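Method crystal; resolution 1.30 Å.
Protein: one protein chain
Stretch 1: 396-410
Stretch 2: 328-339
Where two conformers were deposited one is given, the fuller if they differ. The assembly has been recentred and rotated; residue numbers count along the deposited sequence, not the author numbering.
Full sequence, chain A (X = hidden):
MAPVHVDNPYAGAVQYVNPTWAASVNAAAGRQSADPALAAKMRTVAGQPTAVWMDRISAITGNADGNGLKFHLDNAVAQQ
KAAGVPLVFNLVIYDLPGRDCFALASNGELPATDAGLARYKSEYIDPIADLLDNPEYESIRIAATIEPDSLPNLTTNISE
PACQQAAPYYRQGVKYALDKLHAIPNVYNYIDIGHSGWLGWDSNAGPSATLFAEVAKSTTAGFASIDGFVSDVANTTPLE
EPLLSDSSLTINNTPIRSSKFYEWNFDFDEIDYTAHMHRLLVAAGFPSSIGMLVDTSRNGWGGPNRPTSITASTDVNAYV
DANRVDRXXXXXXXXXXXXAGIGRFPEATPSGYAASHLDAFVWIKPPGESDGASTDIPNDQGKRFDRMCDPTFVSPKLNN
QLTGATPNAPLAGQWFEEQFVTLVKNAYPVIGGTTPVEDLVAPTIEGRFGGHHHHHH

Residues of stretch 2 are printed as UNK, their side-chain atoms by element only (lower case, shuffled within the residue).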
# COMPACT_ATOMS: atom_id res chain seq x y z
N PRO A 396 -1.74 16.01 16.78
CA PRO A 396 -1.01 17.13 16.17
C PRO A 396 -0.64 16.88 14.71
O PRO A 396 -0.54 17.84 13.93
CB PRO A 396 0.22 17.29 17.07
CG PRO A 396 -0.20 16.70 18.39
CD PRO A 396 -1.10 15.55 18.02
N LYS A 397 -0.43 15.62 14.32
CA LYS A 397 -0.11 15.26 12.94
C LYS A 397 -1.27 15.49 11.99
O LYS A 397 -1.08 15.42 10.77
CB LYS A 397 0.26 13.78 12.84
CG LYS A 397 1.43 13.27 13.68
CD LYS A 397 1.52 11.75 13.51
CE LYS A 397 2.64 11.11 14.32
NZ LYS A 397 2.76 9.65 14.00
N LEU A 398 -2.48 15.73 12.52
CA LEU A 398 -3.68 15.96 11.74
C LEU A 398 -4.21 17.37 11.93
O LEU A 398 -5.43 17.60 11.85
CB LEU A 398 -4.74 14.93 12.10
CG LEU A 398 -4.29 13.47 12.04
CD1 LEU A 398 -5.42 12.53 12.43
CD2 LEU A 398 -3.75 13.12 10.65
N ASN A 399 -3.33 18.34 12.16
CA ASN A 399 -3.73 19.72 12.43
C ASN A 399 -4.71 19.77 13.60
O ASN A 399 -5.76 20.43 13.54
CB ASN A 399 -4.29 20.39 11.17
CG ASN A 399 -4.46 21.88 11.33
OD1 ASN A 399 -3.97 22.48 12.29
ND2 ASN A 399 -5.15 22.51 10.38
N ASN A 400 -4.38 19.05 14.68
CA ASN A 400 -5.15 19.07 15.92
C ASN A 400 -6.60 18.65 15.69
O ASN A 400 -7.54 19.36 16.07
CB ASN A 400 -5.07 20.42 16.62
CG ASN A 400 -3.71 20.69 17.20
OD1 ASN A 400 -2.96 19.76 17.52
ND2 ASN A 400 -3.37 21.96 17.35
N GLN A 401 -6.78 17.48 15.07
CA GLN A 401 -8.10 16.91 14.83
C GLN A 401 -8.09 15.45 15.25
O GLN A 401 -7.03 14.81 15.32
CB GLN A 401 -8.50 17.03 13.35
CG GLN A 401 -8.61 18.48 12.89
CD GLN A 401 -8.90 18.61 11.41
OE1 GLN A 401 -10.04 18.86 11.01
NE2 GLN A 401 -7.87 18.43 10.58
N LEU A 402 -9.28 14.91 15.53
CA LEU A 402 -9.42 13.50 15.84
C LEU A 402 -9.00 12.62 14.66
O LEU A 402 -9.11 13.01 13.49
CB LEU A 402 -10.87 13.18 16.19
CG LEU A 402 -11.35 13.68 17.56
CD1 LEU A 402 -12.86 13.58 17.68
CD2 LEU A 402 -10.67 12.92 18.70
N THR A 403 -8.52 11.42 14.99
CA THR A 403 -8.01 10.51 13.97
C THR A 403 -9.11 10.04 13.02
O THR A 403 -8.81 9.68 11.88
CB THR A 403 -7.43 9.26 14.63
OG1 THR A 403 -8.44 8.63 15.43
CG2 THR A 403 -6.21 9.59 15.49
N GLY A 404 -10.35 9.99 13.48
CA GLY A 404 -11.36 9.31 12.70
C GLY A 404 -11.09 7.83 12.52
O GLY A 404 -11.61 7.23 11.58
N ALA A 405 -10.30 7.22 13.41
CA ALA A 405 -9.98 5.81 13.27
C ALA A 405 -11.20 4.93 13.57
O ALA A 405 -12.06 5.29 14.38
CB ALA A 405 -8.82 5.44 14.20
N THR A 406 -11.25 3.77 12.92
CA THR A 406 -12.36 2.83 13.14
C THR A 406 -12.19 2.14 14.49
O THR A 406 -11.13 1.58 14.76
CB THR A 406 -12.42 1.80 12.00
OG1 THR A 406 -12.45 2.48 10.73
CG2 THR A 406 -13.66 0.93 12.12
N PRO A 407 -13.20 2.19 15.37
CA PRO A 407 -13.06 1.56 16.68
C PRO A 407 -13.09 0.04 16.58
O PRO A 407 -13.44 -0.54 15.56
CB PRO A 407 -14.29 2.05 17.46
CG PRO A 407 -14.80 3.21 16.70
CD PRO A 407 -14.44 2.96 15.26
N ASN A 408 -12.73 -0.59 17.70
CA ASN A 408 -12.74 -2.05 17.83
C ASN A 408 -11.82 -2.73 16.82
O ASN A 408 -12.13 -3.80 16.29
CB ASN A 408 -14.17 -2.61 17.78
CG ASN A 408 -14.98 -2.19 18.98
OD1 ASN A 408 -14.54 -2.36 20.11
ND2 ASN A 408 -16.16 -1.63 18.74
N ALA A 409 -10.66 -2.12 16.58
CA ALA A 409 -9.70 -2.62 15.60
C ALA A 409 -8.74 -3.61 16.24
O ALA A 409 -8.20 -3.32 17.31
CB ALA A 409 -8.89 -1.47 15.02
N PRO A 410 -8.48 -4.75 15.62
CA PRO A 410 -7.48 -5.70 16.14
C PRO A 410 -6.08 -5.30 15.69
O PRO A 410 -5.88 -4.30 15.01
CB PRO A 410 -7.91 -7.01 15.49
CG PRO A 410 -8.44 -6.60 14.16
CD PRO A 410 -9.12 -5.26 14.38
N UNK A 328 -11.76 11.47 4.75
CA UNK A 328 -11.02 11.48 6.01
C UNK A 328 -11.06 12.86 6.66
O UNK A 328 -11.32 13.89 6.03
n UNK A 328 -7.41 9.78 4.05
c UNK A 328 -9.57 11.11 5.76
c UNK A 328 -6.20 9.53 3.58
n UNK A 328 -5.32 8.86 4.31
n UNK A 328 -5.86 9.95 2.37
c UNK A 328 -7.90 9.32 5.34
c UNK A 328 -9.36 9.63 5.51
N UNK A 329 -10.80 12.86 7.97
CA UNK A 329 -10.64 14.12 8.70
C UNK A 329 -9.46 14.91 8.15
O UNK A 329 -9.49 16.14 8.08
c UNK A 329 -10.44 15.13 11.00
c UNK A 329 -10.50 13.83 10.21
c UNK A 329 -11.66 12.96 10.72
N UNK A 330 -8.40 14.21 7.74
CA UNK A 330 -7.13 14.82 7.35
C UNK A 330 -6.36 13.76 6.59
O UNK A 330 -6.50 12.57 6.87
c UNK A 330 -2.97 16.28 7.84
n UNK A 330 -3.48 17.47 8.12
c UNK A 330 -6.37 15.24 8.61
c UNK A 330 -4.81 17.31 8.46
n UNK A 330 -3.92 15.37 7.98
c UNK A 330 -5.09 15.99 8.35
N UNK A 331 -5.57 14.20 5.61
CA UNK A 331 -4.90 13.26 4.71
C UNK A 331 -3.77 12.49 5.38
O UNK A 331 -3.24 11.56 4.77
c UNK A 331 -4.37 14.01 3.49
n UNK A 331 -4.79 14.58 0.40
c UNK A 331 -4.86 15.50 1.54
c UNK A 331 -3.98 14.70 -0.64
n UNK A 331 -3.08 15.68 -0.70
c UNK A 331 -5.42 14.80 2.75
n UNK A 331 -4.07 13.85 -1.65
N UNK A 332 -3.38 12.87 6.60
CA UNK A 332 -2.39 12.14 7.37
C UNK A 332 -2.94 10.98 8.17
O UNK A 332 -2.19 10.32 8.89
N UNK A 333 -4.24 10.71 8.06
CA UNK A 333 -4.88 9.67 8.86
C UNK A 333 -4.65 8.33 8.17
O UNK A 333 -5.36 7.95 7.23
c UNK A 333 -6.36 9.98 9.05
N UNK A 334 -3.64 7.61 8.64
CA UNK A 334 -3.22 6.37 7.99
C UNK A 334 -3.80 5.13 8.63
O UNK A 334 -3.78 4.07 7.99
c UNK A 334 -1.07 6.17 9.34
n UNK A 334 -0.08 6.74 11.27
c UNK A 334 -0.01 4.49 12.38
c UNK A 334 -0.54 7.20 10.06
c UNK A 334 -1.26 3.64 9.98
c UNK A 334 -0.35 3.18 12.19
c UNK A 334 -0.93 4.99 10.16
c UNK A 334 -0.30 5.39 11.35
c UNK A 334 -0.97 2.75 11.00
c UNK A 334 -1.68 6.25 7.97
N UNK A 335 -4.32 5.20 9.85
CA UNK A 335 -4.69 4.00 10.59
C UNK A 335 -6.20 3.80 10.59
O UNK A 335 -6.94 4.51 11.28
c UNK A 335 -4.14 3.99 12.01
s UNK A 335 -4.39 2.35 12.72
N UNK A 336 -6.65 2.79 9.83
CA UNK A 336 -8.05 2.38 9.77
C UNK A 336 -9.01 3.57 9.68
O UNK A 336 -9.99 3.62 10.44
c UNK A 336 -8.42 1.57 11.02
n UNK A 336 -7.15 0.08 12.45
c UNK A 336 -7.55 0.34 11.20
o UNK A 336 -7.25 -0.38 10.25
N UNK A 337 -8.81 4.52 8.77
CA UNK A 337 -9.74 5.66 8.71
C UNK A 337 -11.16 5.20 8.41
O UNK A 337 -11.40 4.37 7.54
c UNK A 337 -7.82 4.58 7.69
c UNK A 337 -8.43 5.55 6.72
c UNK A 337 -9.19 6.51 7.57
N UNK A 338 -12.11 5.79 9.13
CA UNK A 338 -13.51 5.42 8.95
C UNK A 338 -13.98 5.74 7.54
O UNK A 338 -13.65 6.78 6.97
c UNK A 338 -14.37 6.18 9.96
c UNK A 338 -14.88 6.46 12.40
c UNK A 338 -14.44 5.49 11.32
c UNK A 338 -15.37 4.29 11.27
N UNK A 339 -14.77 4.82 6.98
CA UNK A 339 -15.50 5.07 5.75
C UNK A 339 -14.79 4.69 4.47
O UNK A 339 -15.39 4.80 3.39
O HOH W 1 -9.99 10.23 9.15
O HOH W 2 -7.92 18.40 7.51
O HOH W 3 -11.39 18.28 8.49
O HOH W 4 -7.46 7.23 10.93
O HOH W 5 -8.32 1.93 14.42
O HOH W 6 -14.20 1.98 8.39

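Position 328 carries three carbons, a nitrogen, and a carbon bearing two more nitrogens. It does not contact stretch 1. That guanidinium makes it Arg328. Its NH1 donates to the backbone O of position 333 at 3.1 Å, bracing its own loop.

Position 329 has one carbon carrying two more. Its CB points toward stretch 1. One branch carbon lies 3.6 Å from Gln401 CB and 3.5 Å from Leu402 O, and the other lies 4.2 Å from Gly404 CA. The branch at CB gives Val329. An ideal CB on Gly404 would come to 3.1 Å from Val329 CG2, a tight approach, and the positive phi of Gly404 also favours glycine.

Position 330 has one carbon, then a five-membered ring of three carbons and two nitrogens. Leu398 CA sits over the ring face, 3.6 Å from the centroid, in a CH-pi contact. Gln401 NE2 lies at the ring edge, 3.9 Å from a ring carbon. This is His330. The ring is anchored by the backbone N of position 332, which donates to His330 ND1 at 2.9 Å.

Position 331 has three carbons, a nitrogen, and a carbon with two nitrogens. Its CB points away, and it makes no contact with stretch 1. It is Arg331.

Position 332 has no side-chain atoms. Leu398 CD2 packs 3.4 Å from its backbone C. An ideal CB here would be 3.1 Å from that same CD2, so the close packing leaves little room for one. It is Gly332.

Position 333 has one carbon. This CB is 3.8 Å from Thr403 O and 4.3 Å from Leu398 CD1. Hence it is Ala333. It closes a type I turn that begins at His330, with Ala333 N donating to His330 O at 3.2 Å.

Position 334 has one carbon, then fused five- and six-membered rings holding eight carbons and one nitrogen. It makes no close contact with stretch 1. It is Trp334.

Position 335 has a carbon and a sulfur. Its backbone O is 3.6 Å from Ala405 CB. It is Cys335, bonded covalently elsewhere in the structure.

Position 336 has two carbons, the second carrying an oxygen and a nitrogen. The side-chain nitrogen is 3.5 Å from Ala409 CB. This is Asn336.

Position 337 has three carbons closing a ring onto the backbone N. Its CB points away from stretch 1. It is Pro337.

Position 338 has four carbons, forked at the second. One terminal carbon is 3.6 Å from Ala405 O, and the other is 4.3 Å from Pro407 CD. It is Leu338.

Position 339 has no side chain: Gly339. Its backbone angles call for glycine.

The contact works in two parts. Around Leu398 and Val329, side chains pack, and waters link Val329 to Thr403 and Gln401. Farther along, hydrogen bonds to backbone carbonyls join the stretches, and the Leu338 side chain packs beside them. Thr406 N to Asn336 O, 2.8 Å, and Leu338 N to Gly404 O, 2.9 Å, make the single bridge between Ala405 and Pro337. Thr406 OG1 also donates to Asn336 O, at 2.7 Å.

Stretch 2, residues 328-339: RVHRGAWCNPLG
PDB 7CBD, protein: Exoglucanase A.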